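Local structure of lysozyme C (Equus asinus, 5XUW) at residues A[22-25]-A[26-29]; A[108-111]-A[112-116]; A[58-61]-A[62-65]. The protein hydrolyses the beta-1,4 linkages between N-acetylmuramic acid and N-acetylglucosamine in bacterial peptidoglycan, lysing the cells, and binds one calcium ion. All coordinates share one frame; numbering follows the deposited sequence.

Contact 1. Residues A[22-25]-A[26-29]; sequences GYSL and ANWV
S24 turns its hydroxyl onto N27 at the start of helix 25-36, and two N-H groups of that residue converge on OG. S24 holds the N-cap position, and the nearly straight bond from N27 N to S24 OG (3.1 Å, 164°) is its capping bond. The side-chain amide adds a second, more bent bond from N27 ND2 to S24 OG at 3.2 Å, with OG tilted 25° out of the amide plane. OG sits between backbone N and carbonyl carbon (chi1 69°), a rotation that lets it bend back over the first turn. The W28 indole presents its edge to Y23: Y23 O lies near the ring plane, and Y23 CB is 3.8 Å from W28 NE1, which itself makes a weak bond to F20 O. The Y23 ring leads off toward M105, whose N bonds its OH. W28 N closes the first helical turn on S24 O at 3.1 Å, while L12 and V99 help to bury the indole. One serine thus serves the helix start through both its hydroxyl and its carbonyl, and the second bond to OG helps fix the rotation of the N27 amide, whose OD1 accepts from W111 NE1.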
loop_
_atom_site.group_PDB
_atom_site.type_symbol
_atom_site.label_atom_id
_atom_site.label_comp_id
_atom_site.label_asym_id
_atom_site.label_seq_id
_atom_site.Cartn_x
_atom_site.Cartn_y
_atom_site.Cartn_z
ATOM N N GLY A 22 -13.288 -3.202 -4.873
ATOM C CA GLY A 22 -13.412 -3.716 -6.236
ATOM C C GLY A 22 -12.137 -4.264 -6.868
ATOM O O GLY A 22 -12.183 -4.763 -7.996
ATOM N N TYR A 23 -11.011 -4.200 -6.152
ATOM C CA TYR A 23 -9.709 -4.564 -6.708
ATOM C C TYR A 23 -9.282 -5.943 -6.241
ATOM O O TYR A 23 -9.372 -6.262 -5.050
ATOM C CB TYR A 23 -8.655 -3.544 -6.280
ATOM C CG TYR A 23 -8.909 -2.155 -6.794
ATOM C CD1 TYR A 23 -8.420 -1.760 -8.033
ATOM C CD2 TYR A 23 -9.638 -1.229 -6.045
ATOM C CE1 TYR A 23 -8.635 -0.486 -8.521
ATOM C CE2 TYR A 23 -9.860 0.052 -6.519
ATOM C CZ TYR A 23 -9.367 0.417 -7.760
ATOM O OH TYR A 23 -9.573 1.699 -8.224
ATOM N N SER A 24 -8.789 -6.744 -7.177
ATOM C CA SER A 24 -8.337 -8.093 -6.889
ATOM C C SER A 24 -7.126 -8.103 -5.984
ATOM O O SER A 24 -6.373 -7.126 -5.910
ATOM C CB SER A 24 -7.938 -8.804 -8.176
ATOM O OG SER A 24 -6.758 -8.227 -8.714
ATOM N N LEU A 25 -6.923 -9.238 -5.334
ATOM C CA LEU A 25 -5.718 -9.467 -4.563
ATOM C C LEU A 25 -4.449 -9.206 -5.397
ATOM O O LEU A 25 -3.505 -8.608 -4.906
ATOM C CB LEU A 25 -5.732 -10.898 -4.038
ATOM C CG LEU A 25 -4.679 -11.305 -3.031
ATOM C CD1 LEU A 25 -4.800 -10.479 -1.761
ATOM C CD2 LEU A 25 -4.857 -12.791 -2.742
ATOM N N ALA A 26 -4.429 -9.636 -6.657
ATOM C CA ALA A 26 -3.252 -9.404 -7.514
ATOM C C ALA A 26 -2.955 -7.918 -7.654
ATOM O O ALA A 26 -1.799 -7.500 -7.592
ATOM C CB ALA A 26 -3.431 -10.042 -8.877
ATOM N N ASN A 27 -4.003 -7.119 -7.830
ATOM C CA ASN A 27 -3.828 -5.663 -7.886
ATOM C C ASN A 27 -3.228 -5.067 -6.613
ATOM O O ASN A 27 -2.339 -4.220 -6.679
ATOM C CB ASN A 27 -5.140 -4.967 -8.265
ATOM C CG ASN A 27 -5.272 -4.802 -9.751
ATOM O OD1 ASN A 27 -4.533 -4.027 -10.353
ATOM N ND2 ASN A 27 -6.188 -5.547 -10.365
ATOM N N TRP A 28 -3.716 -5.514 -5.467
ATOM C CA TRP A 28 -3.179 -5.078 -4.170
ATOM C C TRP A 28 -1.702 -5.453 -3.984
ATOM O O TRP A 28 -0.890 -4.641 -3.519
ATOM C CB TRP A 28 -4.007 -5.693 -3.041
ATOM C CG TRP A 28 -5.324 -5.023 -2.855
ATOM C CD1 TRP A 28 -6.561 -5.509 -3.159
ATOM C CD2 TRP A 28 -5.523 -3.717 -2.326
ATOM N NE1 TRP A 28 -7.525 -4.576 -2.837
ATOM C CE2 TRP A 28 -6.907 -3.467 -2.327
ATOM C CE3 TRP A 28 -4.658 -2.735 -1.841
ATOM C CZ2 TRP A 28 -7.449 -2.272 -1.839
ATOM C CZ3 TRP A 28 -5.189 -1.553 -1.369
ATOM C CH2 TRP A 28 -6.571 -1.334 -1.366
ATOM N N VAL A 29 -1.365 -6.697 -4.332
ATOM C CA VAL A 29 0.017 -7.166 -4.227
ATOM C C VAL A 29 0.904 -6.410 -5.222
ATOM O O VAL A 29 2.023 -6.004 -4.886
ATOM C CB VAL A 29 0.124 -8.698 -4.411
ATOM C CG1 VAL A 29 1.572 -9.157 -4.379
ATOM C CG2 VAL A 29 -0.648 -9.417 -3.313
#

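Contact 2. Residues A[108-111]-A[112-116]; sequences WKAW and VKHCK
W111 of helix 109-114 meets K116, the lysine's aliphatic chain passing over one face of the indole. K116 CB stands 3.8 Å from the centroid of the six-membered ring, 16° off its normal, which is CH-pi geometry; K116 CG comes to 3.5 Å from W111 CH2. With CG anti to the backbone N (chi1 178°), W111 swings its ring toward the residues that follow in the chain. There C115 CB approaches W111 CD1 at 3.3 Å, and the C115 sulfur lies obliquely to the five-membered ring at 4.7 Å from its centroid, a sulfur-aromatic contact. The carbonyl of W111 is gripped as well: C115 N at 2.8 Å and K116 N at 2.9 Å reach W111 O from opposite faces of its plane. This is the tight part, with W111 and C115 buried, K116 partly exposed, and the C115-C30 disulfide and N27 beside the indole. H114 is intermediate, held by a stack on Y34 and a bent bond from its ND1 to A110 O at 3.3 Å. The loose side is that of exposed K109 and K113, whose chains lead away. A short helix with W108 and W111 buried and K109 and K113 at the surface, linked through C115 to helix 25-36, belongs to the alpha domain of C-type lysozymes; its A110 N donates to E35, the predicted active-site glutamate.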
loop_
_atom_site.group_PDB
_atom_site.type_symbol
_atom_site.label_atom_id
_atom_site.label_comp_id
_atom_site.label_asym_id
_atom_site.label_seq_id
_atom_site.Cartn_x
_atom_site.Cartn_y
_atom_site.Cartn_z
ATOM N N TRP A 108 -2.157 5.524 -5.789
ATOM C CA TRP A 108 -0.793 5.009 -5.777
ATOM C C TRP A 108 -0.196 5.144 -7.177
ATOM O O TRP A 108 -0.571 4.427 -8.104
ATOM C CB TRP A 108 -0.786 3.562 -5.292
ATOM C CG TRP A 108 -1.030 3.409 -3.807
ATOM C CD1 TRP A 108 -0.119 3.592 -2.808
ATOM C CD2 TRP A 108 -2.258 3.013 -3.161
ATOM N NE1 TRP A 108 -0.695 3.340 -1.584
ATOM C CE2 TRP A 108 -2.009 2.988 -1.769
ATOM C CE3 TRP A 108 -3.537 2.697 -3.622
ATOM C CZ2 TRP A 108 -2.995 2.637 -0.838
ATOM C CZ3 TRP A 108 -4.509 2.351 -2.714
ATOM C CH2 TRP A 108 -4.234 2.319 -1.322
ATOM N N LYS A 109 0.725 6.084 -7.327
ATOM C CA LYS A 109 1.292 6.385 -8.648
ATOM C C LYS A 109 2.064 5.210 -9.259
ATOM O O LYS A 109 2.045 5.024 -10.475
ATOM C CB LYS A 109 2.176 7.625 -8.579
ATOM C CG LYS A 109 1.414 8.889 -8.186
ATOM C CD LYS A 109 2.114 10.136 -8.706
ATOM C CE LYS A 109 1.618 11.398 -8.018
ATOM N NZ LYS A 109 2.376 12.598 -8.479
ATOM N N ALA A 110 2.736 4.415 -8.428
ATOM C CA ALA A 110 3.473 3.252 -8.947
ATOM C C ALA A 110 2.509 2.159 -9.444
ATOM O O ALA A 110 2.807 1.479 -10.429
ATOM C CB ALA A 110 4.449 2.713 -7.913
ATOM N N TRP A 111 1.358 2.013 -8.787
ATOM C CA TRP A 111 0.305 1.127 -9.283
ATOM C C TRP A 111 -0.197 1.613 -10.644
ATOM O O TRP A 111 -0.339 0.823 -11.591
ATOM C CB TRP A 111 -0.845 1.009 -8.276
ATOM C CG TRP A 111 -1.963 0.145 -8.784
ATOM C CD1 TRP A 111 -2.048 -1.220 -8.733
ATOM C CD2 TRP A 111 -3.127 0.595 -9.454
ATOM N NE1 TRP A 111 -3.208 -1.649 -9.347
ATOM C CE2 TRP A 111 -3.893 -0.550 -9.789
ATOM C CE3 TRP A 111 -3.615 1.862 -9.801
ATOM C CZ2 TRP A 111 -5.117 -0.460 -10.453
ATOM C CZ3 TRP A 111 -4.824 1.943 -10.465
ATOM C CH2 TRP A 111 -5.568 0.790 -10.769
ATOM N N VAL A 112 -0.445 2.913 -10.760
ATOM C CA VAL A 112 -0.878 3.475 -12.047
ATOM C C VAL A 112 0.141 3.160 -13.152
ATOM O O VAL A 112 -0.237 2.733 -14.242
ATOM C CB VAL A 112 -1.089 5.001 -11.971
ATOM C CG1 VAL A 112 -1.346 5.586 -13.357
ATOM C CG2 VAL A 112 -2.240 5.328 -11.023
ATOM N N LYS A 113 1.417 3.380 -12.859
ATOM C CA LYS A 113 2.475 3.258 -13.865
ATOM C C LYS A 113 2.727 1.818 -14.304
ATOM O O LYS A 113 2.966 1.575 -15.481
ATOM C CB LYS A 113 3.772 3.882 -13.350
ATOM C CG LYS A 113 4.938 3.835 -14.332
ATOM C CD LYS A 113 6.116 4.659 -13.846
ATOM C CE LYS A 113 7.189 4.766 -14.920
ATOM N NZ LYS A 113 8.439 5.394 -14.404
ATOM N N HIS A 114 2.678 0.881 -13.364
ATOM C CA HIS A 114 3.121 -0.499 -13.595
ATOM C C HIS A 114 2.040 -1.578 -13.607
ATOM O O HIS A 114 2.253 -2.620 -14.217
ATOM C CB HIS A 114 4.188 -0.862 -12.556
ATOM C CG HIS A 114 5.428 -0.031 -12.663
ATOM N ND1 HIS A 114 5.733 0.972 -11.769
ATOM C CD2 HIS A 114 6.426 -0.037 -13.577
ATOM C CE1 HIS A 114 6.872 1.543 -12.119
ATOM N NE2 HIS A 114 7.321 0.940 -13.206
ATOM N N CYS A 115 0.919 -1.355 -12.919
ATOM C CA CYS A 115 -0.098 -2.394 -12.707
ATOM C C CYS A 115 -1.435 -2.110 -13.374
ATOM O O CYS A 115 -2.086 -3.034 -13.862
ATOM C CB CYS A 115 -0.364 -2.564 -11.213
ATOM S SG CYS A 115 1.101 -2.839 -10.179
ATOM N N LYS A 116 -1.867 -0.851 -13.361
ATOM C CA LYS A 116 -3.180 -0.488 -13.891
ATOM C C LYS A 116 -3.317 -0.892 -15.357
ATOM O O LYS A 116 -2.400 -0.691 -16.137
ATOM C CB LYS A 116 -3.425 1.017 -13.748
ATOM C CG LYS A 116 -4.838 1.447 -14.116
ATOM C CD LYS A 116 -5.006 2.953 -13.961
ATOM C CE LYS A 116 -6.348 3.419 -14.500
ATOM N NZ LYS A 116 -6.157 4.538 -15.462
#

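Contact 3. Residues A[58-61]-A[62-65]; sequences QLNS and KWWC
N60 OD1 accepts two backbone N-H groups from the turn that follows strand 59-60. The shorter bond, W63 N to N60 OD1, is 2.8 Å and lies nearly along the side-chain C=O axis. K62 N reaches N60 OD1 at 3.1 Å, in the carbonyl plane and on a lone pair. CG between backbone N and carbonyl carbon (chi1 74°) turns the amide toward the residues that follow, which is what brings OD1 to these donors. The K62 bond closes an Asx turn, and together with W64 N on N60 O it meets the definition of an Asx motif. The backbone carbonyl also takes two donors, but differently: W64 N and C65 N are each 3.3 Å from N60 O and approach it from opposite faces of its plane. N60 ND2 meanwhile comes to the edge of the W64 indole, near the ring plane, 3.3 Å from W64 CD1, with amide and ring planes 46° apart. W63 CB lies over one face of that indole, whereas the W63 ring leads away to the surface. Outside the turn, N60 also touches D53, the predicted catalytic aspartate, and C65 is joined to C80 by a disulfide. Four backbone N-H groups are therefore satisfied by the two oxygens of one asparagine, an economy that holds the turn from K62 to C65 in shape beside strand 53-54.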
loop_
_atom_site.group_PDB
_atom_site.type_symbol
_atom_site.label_atom_id
_atom_site.label_comp_id
_atom_site.label_asym_id
_atom_site.label_seq_id
_atom_site.Cartn_x
_atom_site.Cartn_y
_atom_site.Cartn_z
ATOM N N GLN A 58 3.434 2.898 0.933
ATOM C CA GLN A 58 3.886 4.258 0.693
ATOM C C GLN A 58 2.802 5.295 1.008
ATOM O O GLN A 58 2.428 6.116 0.173
ATOM C CB GLN A 58 4.422 4.378 -0.736
ATOM C CG GLN A 58 5.744 3.671 -0.929
ATOM C CD GLN A 58 6.890 4.378 -0.231
ATOM O OE1 GLN A 58 7.443 5.343 -0.755
ATOM N NE2 GLN A 58 7.237 3.914 0.967
ATOM N N LEU A 59 2.336 5.245 2.252
ATOM C CA LEU A 59 1.259 6.104 2.725
ATOM C C LEU A 59 1.826 7.452 3.142
ATOM O O LEU A 59 2.820 7.519 3.875
ATOM C CB LEU A 59 0.516 5.430 3.869
ATOM C CG LEU A 59 -0.088 4.074 3.515
ATOM C CD1 LEU A 59 -0.457 3.294 4.764
ATOM C CD2 LEU A 59 -1.285 4.239 2.584
ATOM N N ASN A 60 1.228 8.528 2.627
ATOM C CA ASN A 60 1.797 9.861 2.759
ATOM C C ASN A 60 1.450 10.586 4.062
ATOM O O ASN A 60 0.388 10.381 4.646
ATOM C CB ASN A 60 1.484 10.743 1.528
ATOM C CG ASN A 60 0.050 11.212 1.470
ATOM O OD1 ASN A 60 -0.425 11.918 2.360
ATOM N ND2 ASN A 60 -0.648 10.844 0.401
ATOM N N SER A 61 2.373 11.455 4.452
ATOM C CA SER A 61 2.373 12.226 5.693
ATOM C C SER A 61 1.497 13.487 5.649
ATOM O O SER A 61 1.519 14.267 6.600
ATOM C CB SER A 61 3.815 12.681 5.946
ATOM O OG SER A 61 4.262 13.473 4.830
ATOM N N LYS A 62 0.786 13.720 4.543
ATOM C CA LYS A 62 -0.055 14.907 4.379
ATOM C C LYS A 62 -1.530 14.596 4.599
ATOM O O LYS A 62 -2.242 15.408 5.175
ATOM C CB LYS A 62 0.148 15.515 2.988
ATOM C CG LYS A 62 -0.779 16.682 2.672
ATOM C CD LYS A 62 -0.327 17.410 1.421
ATOM C CE LYS A 62 -1.261 18.557 1.076
ATOM N NZ LYS A 62 -0.756 19.325 -0.094
ATOM N N TRP A 63 -1.991 13.448 4.110
ATOM C CA TRP A 63 -3.396 13.072 4.224
ATOM C C TRP A 63 -3.689 11.905 5.146
ATOM O O TRP A 63 -4.783 11.846 5.704
ATOM C CB TRP A 63 -3.977 12.774 2.835
ATOM C CG TRP A 63 -4.229 14.012 1.992
ATOM C CD1 TRP A 63 -4.517 15.276 2.438
ATOM C CD2 TRP A 63 -4.244 14.081 0.564
ATOM N NE1 TRP A 63 -4.688 16.125 1.375
ATOM C CE2 TRP A 63 -4.532 15.419 0.213
ATOM C CE3 TRP A 63 -4.039 13.143 -0.454
ATOM C CZ2 TRP A 63 -4.622 15.846 -1.117
ATOM C CZ3 TRP A 63 -4.124 13.564 -1.784
ATOM C CH2 TRP A 63 -4.413 14.909 -2.101
ATOM N N TRP A 64 -2.737 10.986 5.312
ATOM C CA TRP A 64 -3.049 9.675 5.863
ATOM C C TRP A 64 -2.469 9.411 7.241
ATOM O O TRP A 64 -3.180 8.933 8.109
ATOM C CB TRP A 64 -2.632 8.587 4.867
ATOM C CG TRP A 64 -3.265 8.810 3.534
ATOM C CD1 TRP A 64 -2.631 9.098 2.362
ATOM C CD2 TRP A 64 -4.662 8.817 3.246
ATOM N NE1 TRP A 64 -3.543 9.264 1.353
ATOM C CE2 TRP A 64 -4.802 9.104 1.868
ATOM C CE3 TRP A 64 -5.812 8.601 4.012
ATOM C CZ2 TRP A 64 -6.049 9.179 1.241
ATOM C CZ3 TRP A 64 -7.057 8.679 3.390
ATOM C CH2 TRP A 64 -7.163 8.964 2.013
ATOM N N CYS A 65 -1.191 9.697 7.433
ATOM C CA CYS A 65 -0.544 9.511 8.742
ATOM C C CYS A 65 0.100 10.806 9.187
ATOM O O CYS A 65 0.253 11.748 8.398
ATOM C CB CYS A 65 0.499 8.382 8.695
ATOM S SG CYS A 65 1.934 8.670 7.633
#

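In the fold
Each contact is local and includes a buried tryptophan; no fully exposed residue takes part in contact 1, whereas contact 2 exposes K109 and K113 and contact 3 exposes W63. Contacts 1 and 2 lie on neighbouring helices, 25-36 and 109-114, that meet where W28 packs on W108 and where N27 joins W111. Contact 3 runs from the edge strand 59-60 into the loop after it, about 21 Å from contact 1 between centres and on the opposite side of the chain's centre, yet L59 CD2 reaches W108 CZ2 at 4.1 Å, linking it to contact 2. Chemistry follows place: a side-chain hydroxyl starts a helix in 22-29, indole packing dominates in 108-116, and an asparagine holds a non-helical turn in 58-65.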